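Local coordinates for protein transcriptional regulator, LacI family (Corynebacterium glutamicum, PDB 3H5T) that binds a palindromic promoter motif and activates ino1 transcription in an inositol-dependent way, with a role in regulating cell wall biogenesis, at residues A87-A98 / N321-E330; L310-P320 / L347-V357. All coordinates share one frame; numbering follows the deposited sequence.

Overall arrangement
The two contacts share a continuous part of the chain. Strand 316-318 of contact 2 leads into helix 321-336 of contact 1, which then leads back to strand 344-352 of contact 2. Both contacts are partly buried. Contact 1 packs two helices on one side of the seven-stranded sheet, through glycine backbone, apolar groups and lysine chains. Contact 2 joins two antiparallel strands at the end of that sheet and is held mainly by hydrogen bonds from backbone, hydroxyl and imidazole groups. The centres of contact 1 and contact 2 lie about 19 Å apart. The contacts meet where L347 of contact 2 packs against K324 and K327 of helix 321-336.

Contact 1 (A87-A98 / N321-E330); sequences ASVDFLAGVAQA and NKLKGFKAGE
The ring of F91 overlaps the backbone of G325, with F91 CD1 and CE1 each 3.4 Å from G325 CA. It acts as a knob among N321, K324, G325 and A328. CG lies anti to the backbone N, which swings the ring towards the other helix although the CB bond points away. Its CZ reaches A328 CB at 4.2 Å. The ring also stacks on Y135. K324 crosses the ring at about a right angle and brings CE to 3.4 Å from F91 CD1. A bend at chi3 (64°) lays CE there, and the extended last torsion carries NZ on to donate to N321 OD1 (3.0 Å). The same NZ forms a salt bridge with D158, giving it two partners.

G94 and G325 meet at the centre. With no side chain on either, the helix axes approach to 6.2 Å and cross at -38°. CA-H...O contacts run both ways here, from G94 CA to K322 O and from G325 CA to F91 O. K322 is a second knob, set among D90, A93, G94 and Q97. Its NZ gives a weak hydrogen bond to Q97 OE1 (3.2 Å). Q97 CG lies 3.4 Å from F326 CD1, and the Q97 amide is turned 77° from the phenyl plane. A98 CB packs on F326 CD1 at 3.8 Å, while E330 CG sits over the rim of one face of that ring. The arrangement is a glycine-mediated helix pair with knobs-into-holes contacts, joining helices 86-98 and 321-336 in one lobe of the type I periplasmic-binding-protein fold of LacI regulators.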
# COMPACT_ATOMS: atom_id res chain seq x y z
N ALA A 87 0.34 4.22 3.61
CA ALA A 87 0.75 2.99 2.94
C ALA A 87 0.59 3.17 1.42
O ALA A 87 1.44 2.74 0.64
CB ALA A 87 -0.10 1.82 3.42
N SER A 88 -0.50 3.82 1.02
CA SER A 88 -0.77 4.06 -0.39
C SER A 88 0.19 5.11 -0.95
O SER A 88 0.56 5.05 -2.13
CB SER A 88 -2.22 4.51 -0.58
OG SER A 88 -3.12 3.47 -0.26
N VAL A 89 0.58 6.08 -0.13
CA VAL A 89 1.50 7.10 -0.61
C VAL A 89 2.89 6.48 -0.83
O VAL A 89 3.65 6.94 -1.67
CB VAL A 89 1.60 8.29 0.38
CG1 VAL A 89 2.73 9.23 -0.04
CG2 VAL A 89 0.28 9.05 0.41
N ASP A 90 3.22 5.44 -0.07
CA ASP A 90 4.50 4.79 -0.25
C ASP A 90 4.42 3.95 -1.51
O ASP A 90 5.39 3.83 -2.25
CB ASP A 90 4.84 3.92 0.96
CG ASP A 90 5.29 4.73 2.17
OD1 ASP A 90 5.35 4.16 3.29
OD2 ASP A 90 5.58 5.94 2.01
N PHE A 91 3.24 3.38 -1.76
CA PHE A 91 3.03 2.58 -2.96
C PHE A 91 3.20 3.48 -4.18
O PHE A 91 4.01 3.20 -5.06
CB PHE A 91 1.62 1.97 -2.96
CG PHE A 91 1.22 1.33 -4.27
CD1 PHE A 91 1.74 0.09 -4.65
CD2 PHE A 91 0.29 1.96 -5.11
CE1 PHE A 91 1.32 -0.53 -5.85
CE2 PHE A 91 -0.12 1.34 -6.30
CZ PHE A 91 0.40 0.10 -6.68
N LEU A 92 2.43 4.57 -4.20
CA LEU A 92 2.47 5.53 -5.31
C LEU A 92 3.86 6.13 -5.55
O LEU A 92 4.21 6.46 -6.69
CB LEU A 92 1.43 6.64 -5.08
CG LEU A 92 -0.02 6.14 -5.15
CD1 LEU A 92 -1.00 7.23 -4.77
CD2 LEU A 92 -0.30 5.63 -6.55
N ALA A 93 4.66 6.27 -4.50
CA ALA A 93 6.02 6.79 -4.68
C ALA A 93 6.72 5.78 -5.58
O ALA A 93 7.47 6.14 -6.49
CB ALA A 93 6.75 6.89 -3.33
N GLY A 94 6.42 4.51 -5.32
CA GLY A 94 7.00 3.43 -6.09
C GLY A 94 6.57 3.48 -7.54
O GLY A 94 7.39 3.26 -8.43
N VAL A 95 5.29 3.75 -7.78
CA VAL A 95 4.79 3.84 -9.14
C VAL A 95 5.34 5.10 -9.80
O VAL A 95 5.49 5.16 -11.02
CB VAL A 95 3.24 3.90 -9.20
CG1 VAL A 95 2.77 4.03 -10.65
CG2 VAL A 95 2.64 2.67 -8.56
N ALA A 96 5.63 6.12 -9.00
CA ALA A 96 6.17 7.36 -9.52
C ALA A 96 7.61 7.15 -9.96
O ALA A 96 8.08 7.79 -10.89
CB ALA A 96 6.09 8.45 -8.46
N GLN A 97 8.31 6.25 -9.27
CA GLN A 97 9.70 5.95 -9.58
C GLN A 97 9.85 5.11 -10.85
O GLN A 97 10.84 5.25 -11.58
CB GLN A 97 10.33 5.22 -8.40
CG GLN A 97 11.71 4.70 -8.64
CD GLN A 97 12.31 4.10 -7.39
OE1 GLN A 97 11.69 3.25 -6.75
NE2 GLN A 97 13.51 4.53 -7.03
N ALA A 98 8.89 4.24 -11.12
CA ALA A 98 8.95 3.41 -12.33
C ALA A 98 8.65 4.34 -13.49
O ALA A 98 9.42 4.43 -14.45
CB ALA A 98 7.91 2.29 -12.25
N ASN A 321 5.97 -1.57 0.43
CA ASN A 321 5.02 -0.87 -0.44
C ASN A 321 5.60 -0.04 -1.56
O ASN A 321 5.00 0.05 -2.64
CB ASN A 321 4.08 0.00 0.39
CG ASN A 321 3.03 -0.81 1.11
OD1 ASN A 321 2.47 -1.75 0.53
ND2 ASN A 321 2.75 -0.46 2.36
N LYS A 322 6.76 0.58 -1.35
CA LYS A 322 7.33 1.37 -2.42
C LYS A 322 7.80 0.43 -3.54
O LYS A 322 7.64 0.73 -4.72
CB LYS A 322 8.49 2.23 -1.92
CG LYS A 322 9.09 3.15 -2.97
CD LYS A 322 9.97 4.19 -2.31
CE LYS A 322 10.27 5.37 -3.23
NZ LYS A 322 11.37 5.12 -4.20
N LEU A 323 8.36 -0.70 -3.15
CA LEU A 323 8.86 -1.68 -4.12
C LEU A 323 7.67 -2.26 -4.88
O LEU A 323 7.76 -2.50 -6.10
CB LEU A 323 9.63 -2.80 -3.41
CG LEU A 323 10.27 -3.86 -4.32
CD1 LEU A 323 11.39 -3.22 -5.12
CD2 LEU A 323 10.82 -5.02 -3.48
N LYS A 324 6.57 -2.48 -4.17
CA LYS A 324 5.36 -3.03 -4.77
C LYS A 324 4.85 -2.10 -5.86
O LYS A 324 4.38 -2.54 -6.90
CB LYS A 324 4.27 -3.23 -3.72
CG LYS A 324 3.01 -3.87 -4.26
CD LYS A 324 1.97 -4.03 -3.19
CE LYS A 324 1.51 -2.68 -2.65
NZ LYS A 324 0.58 -2.83 -1.49
N GLY A 325 4.97 -0.80 -5.60
CA GLY A 325 4.54 0.18 -6.57
C GLY A 325 5.50 0.28 -7.73
O GLY A 325 5.08 0.44 -8.88
N PHE A 326 6.80 0.18 -7.44
CA PHE A 326 7.81 0.25 -8.50
C PHE A 326 7.63 -0.93 -9.44
O PHE A 326 7.65 -0.76 -10.66
CB PHE A 326 9.23 0.22 -7.92
CG PHE A 326 10.30 0.38 -8.97
CD1 PHE A 326 10.56 1.62 -9.55
CD2 PHE A 326 11.03 -0.72 -9.40
CE1 PHE A 326 11.54 1.76 -10.55
CE2 PHE A 326 12.01 -0.59 -10.40
CZ PHE A 326 12.26 0.65 -10.97
N LYS A 327 7.48 -2.13 -8.89
CA LYS A 327 7.30 -3.32 -9.73
C LYS A 327 5.99 -3.19 -10.52
O LYS A 327 5.91 -3.62 -11.67
CB LYS A 327 7.24 -4.60 -8.89
CG LYS A 327 8.51 -4.94 -8.14
CD LYS A 327 8.40 -6.30 -7.49
CE LYS A 327 9.76 -6.78 -7.01
NZ LYS A 327 10.79 -6.73 -8.10
N ALA A 328 4.98 -2.60 -9.89
CA ALA A 328 3.69 -2.42 -10.54
C ALA A 328 3.84 -1.57 -11.79
O ALA A 328 3.52 -2.02 -12.89
CB ALA A 328 2.69 -1.79 -9.58
N GLY A 329 4.33 -0.35 -11.62
CA GLY A 329 4.53 0.55 -12.74
C GLY A 329 5.46 -0.03 -13.80
O GLY A 329 5.18 0.09 -14.99
N GLU A 330 6.56 -0.64 -13.37
CA GLU A 330 7.51 -1.26 -14.31
C GLU A 330 6.83 -2.35 -15.12
O GLU A 330 6.99 -2.42 -16.34
CB GLU A 330 8.70 -1.86 -13.57
CG GLU A 330 9.81 -0.87 -13.27
CD GLU A 330 10.41 -0.28 -14.53
OE1 GLU A 330 11.21 0.68 -14.43
OE2 GLU A 330 10.07 -0.77 -15.64

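Contact 2 (L310-P320 / L347-V357)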
# COMPACT_ATOMS: atom_id res chain seq x y z
N LEU A 310 6.75 2.44 12.48
CA LEU A 310 8.11 2.20 12.94
C LEU A 310 8.64 3.21 13.97
O LEU A 310 9.45 2.86 14.82
CB LEU A 310 9.04 2.11 11.73
CG LEU A 310 9.09 0.72 11.07
CD1 LEU A 310 7.69 0.20 10.79
CD2 LEU A 310 9.90 0.80 9.79
N ALA A 311 8.17 4.45 13.89
CA ALA A 311 8.60 5.49 14.84
C ALA A 311 8.04 5.20 16.23
O ALA A 311 8.69 5.48 17.24
CB ALA A 311 8.12 6.85 14.37
N ARG A 312 6.83 4.65 16.28
CA ARG A 312 6.18 4.30 17.54
C ARG A 312 6.68 2.92 17.92
O ARG A 312 6.41 2.43 19.01
CB ARG A 312 4.65 4.25 17.36
CG ARG A 312 3.86 5.08 18.37
CD ARG A 312 3.15 4.26 19.44
NE ARG A 312 4.07 3.40 20.20
CZ ARG A 312 3.76 2.79 21.34
NH1 ARG A 312 2.56 2.95 21.88
NH2 ARG A 312 4.65 2.02 21.93
N ASP A 313 7.42 2.30 17.01
CA ASP A 313 7.93 0.96 17.22
C ASP A 313 6.75 0.04 17.51
O ASP A 313 6.73 -0.68 18.51
CB ASP A 313 8.93 0.90 18.37
CG ASP A 313 9.66 -0.42 18.43
OD1 ASP A 313 10.19 -0.85 17.38
OD2 ASP A 313 9.72 -1.04 19.51
N LEU A 314 5.77 0.09 16.63
CA LEU A 314 4.56 -0.72 16.74
C LEU A 314 4.87 -2.14 16.29
O LEU A 314 5.63 -2.34 15.34
CB LEU A 314 3.49 -0.14 15.81
CG LEU A 314 2.13 -0.84 15.69
CD1 LEU A 314 1.32 -0.48 16.91
CD2 LEU A 314 1.40 -0.40 14.40
N THR A 315 4.32 -3.13 16.98
CA THR A 315 4.54 -4.51 16.57
C THR A 315 3.72 -4.61 15.29
O THR A 315 2.53 -4.28 15.29
CB THR A 315 3.98 -5.50 17.60
OG1 THR A 315 4.62 -5.28 18.86
CG2 THR A 315 4.23 -6.92 17.15
N THR A 316 4.33 -5.04 14.19
CA THR A 316 3.61 -5.09 12.93
C THR A 316 4.33 -5.91 11.84
O THR A 316 5.45 -6.38 12.04
CB THR A 316 3.38 -3.63 12.42
OG1 THR A 316 2.56 -3.64 11.25
CG2 THR A 316 4.73 -2.95 12.11
N VAL A 317 3.66 -6.08 10.70
CA VAL A 317 4.22 -6.82 9.56
C VAL A 317 4.74 -5.81 8.54
O VAL A 317 3.98 -5.00 8.01
CB VAL A 317 3.13 -7.70 8.87
CG1 VAL A 317 3.71 -8.41 7.66
CG2 VAL A 317 2.58 -8.72 9.86
N ILE A 318 6.04 -5.84 8.26
CA ILE A 318 6.57 -4.88 7.30
C ILE A 318 6.36 -5.36 5.87
O ILE A 318 6.74 -6.47 5.50
CB ILE A 318 8.06 -4.59 7.52
CG1 ILE A 318 8.26 -4.03 8.94
CG2 ILE A 318 8.56 -3.58 6.46
CD1 ILE A 318 9.64 -3.51 9.21
N GLN A 319 5.75 -4.49 5.08
CA GLN A 319 5.46 -4.77 3.68
C GLN A 319 6.17 -3.71 2.83
O GLN A 319 6.02 -2.51 3.05
CB GLN A 319 3.95 -4.73 3.48
CG GLN A 319 3.50 -4.74 2.04
CD GLN A 319 1.99 -4.77 1.92
OE1 GLN A 319 1.28 -4.11 2.69
NE2 GLN A 319 1.49 -5.51 0.94
N PRO A 320 6.96 -4.16 1.84
CA PRO A 320 7.68 -3.22 0.97
C PRO A 320 6.75 -2.54 -0.04
O PRO A 320 6.75 -2.90 -1.22
CB PRO A 320 8.71 -4.12 0.31
CG PRO A 320 7.95 -5.40 0.13
CD PRO A 320 7.22 -5.55 1.46
N LEU A 347 5.39 -10.73 -3.10
CA LEU A 347 6.29 -9.86 -2.37
C LEU A 347 6.51 -10.43 -0.98
O LEU A 347 5.58 -10.93 -0.34
CB LEU A 347 5.71 -8.45 -2.25
CG LEU A 347 5.69 -7.59 -3.52
CD1 LEU A 347 5.35 -6.16 -3.13
CD2 LEU A 347 7.05 -7.61 -4.20
N GLU A 348 7.75 -10.37 -0.51
CA GLU A 348 8.07 -10.89 0.81
C GLU A 348 7.85 -9.81 1.84
O GLU A 348 8.01 -8.62 1.56
CB GLU A 348 9.52 -11.38 0.87
CG GLU A 348 10.08 -11.45 2.29
CD GLU A 348 11.30 -12.35 2.42
OE1 GLU A 348 11.13 -13.58 2.32
OE2 GLU A 348 12.42 -11.82 2.61
N THR A 349 7.44 -10.23 3.04
CA THR A 349 7.22 -9.32 4.15
C THR A 349 8.15 -9.79 5.26
O THR A 349 8.75 -10.85 5.17
CB THR A 349 5.77 -9.40 4.68
OG1 THR A 349 5.56 -10.66 5.32
CG2 THR A 349 4.77 -9.24 3.53
N SER A 350 8.28 -8.99 6.31
CA SER A 350 9.12 -9.37 7.44
C SER A 350 8.46 -8.84 8.71
O SER A 350 8.02 -7.69 8.75
CB SER A 350 10.52 -8.78 7.29
OG SER A 350 10.48 -7.37 7.23
N PHE A 351 8.39 -9.68 9.73
CA PHE A 351 7.78 -9.28 10.98
C PHE A 351 8.65 -8.29 11.72
O PHE A 351 9.88 -8.35 11.66
CB PHE A 351 7.53 -10.52 11.84
CG PHE A 351 6.72 -10.24 13.08
CD1 PHE A 351 5.48 -9.61 12.99
CD2 PHE A 351 7.20 -10.60 14.34
CE1 PHE A 351 4.73 -9.33 14.13
CE2 PHE A 351 6.45 -10.33 15.49
CZ PHE A 351 5.21 -9.69 15.38
N HIS A 352 8.01 -7.37 12.44
CA HIS A 352 8.71 -6.35 13.21
C HIS A 352 8.28 -6.51 14.67
O HIS A 352 7.26 -5.96 15.09
CB HIS A 352 8.34 -4.96 12.69
CG HIS A 352 9.09 -3.84 13.34
ND1 HIS A 352 8.49 -2.94 14.19
CD2 HIS A 352 10.38 -3.46 13.23
CE1 HIS A 352 9.38 -2.06 14.59
NE2 HIS A 352 10.54 -2.35 14.02
N PRO A 353 9.05 -7.28 15.47
CA PRO A 353 8.75 -7.53 16.88
C PRO A 353 8.17 -6.33 17.61
O PRO A 353 7.22 -6.46 18.38
CB PRO A 353 10.09 -7.97 17.44
CG PRO A 353 10.64 -8.76 16.30
CD PRO A 353 10.35 -7.87 15.11
N GLY A 354 8.73 -5.15 17.36
CA GLY A 354 8.23 -3.93 17.97
C GLY A 354 8.18 -3.89 19.48
O GLY A 354 8.87 -4.65 20.16
N SER A 355 7.35 -2.99 20.01
CA SER A 355 7.22 -2.82 21.46
C SER A 355 5.79 -2.67 21.97
O SER A 355 5.52 -1.83 22.82
CB SER A 355 8.03 -1.60 21.89
OG SER A 355 7.45 -0.42 21.37
N THR A 356 4.88 -3.48 21.44
CA THR A 356 3.49 -3.46 21.88
C THR A 356 3.13 -4.92 22.16
O THR A 356 2.00 -5.36 21.94
CB THR A 356 2.55 -2.81 20.81
OG1 THR A 356 2.80 -3.38 19.52
CG2 THR A 356 2.78 -1.31 20.73
N VAL A 357 4.13 -5.65 22.66
CA VAL A 357 4.05 -7.08 23.00
C VAL A 357 3.45 -7.32 24.39
O VAL A 357 2.23 -7.31 24.55
CB VAL A 357 5.48 -7.71 22.91
CG1 VAL A 357 6.46 -6.91 23.77
CG2 VAL A 357 5.46 -9.18 23.34
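This is an antiparallel strand pair at the edge of the seven-stranded sheet, in the part of the LacI-type core where the chain crosses between its two lobes. Strand 316-318 runs towards helix 321-336, and strand 344-352 returns from it. Their directions differ by 143°. T316 pairs with H352 and I318 with S350 as hydrogen-bonded pairs. H352 N donates to T316 O at 2.8 Å, almost in line with the carbonyl bond, and I318 N reaches S350 O at 2.8 Å. V317 and F351 form the non-hydrogen-bonded pair between them, on the other face. The F351 ring reaches across to T315, with CZ 3.4 Å from T315 CG2, and it also packs on helix 178-186.

Beyond the strands, the loops are tied by polar groups. D313 is the C-prime residue of a Schellman motif that ends helix 307-311. Its carbonyl oxygen accepts from S355 N (2.8 Å) and S355 OG (3.0 Å), which arrive from opposite faces of the carbonyl plane. The D313 carboxylate stands at 84° to the H352 imidazole, with OD1 near CE1. H352 ND1 donates to L314 O at 3.1 Å, and that oxygen lies in the ring plane.

T315 and T356 lie side by side, pointing in opposite directions. T315 N donates to T356 OG1 at 3.0 Å, and T356 N donates in return to T315 OG1. T356 OG1 is also hydrogen-bonded to L300 O, which anchors the returning chain to strand 299-302. With chi1 at -59°, T315 OG1 sits beside its own backbone N and donates to P353 O at 2.9 Å.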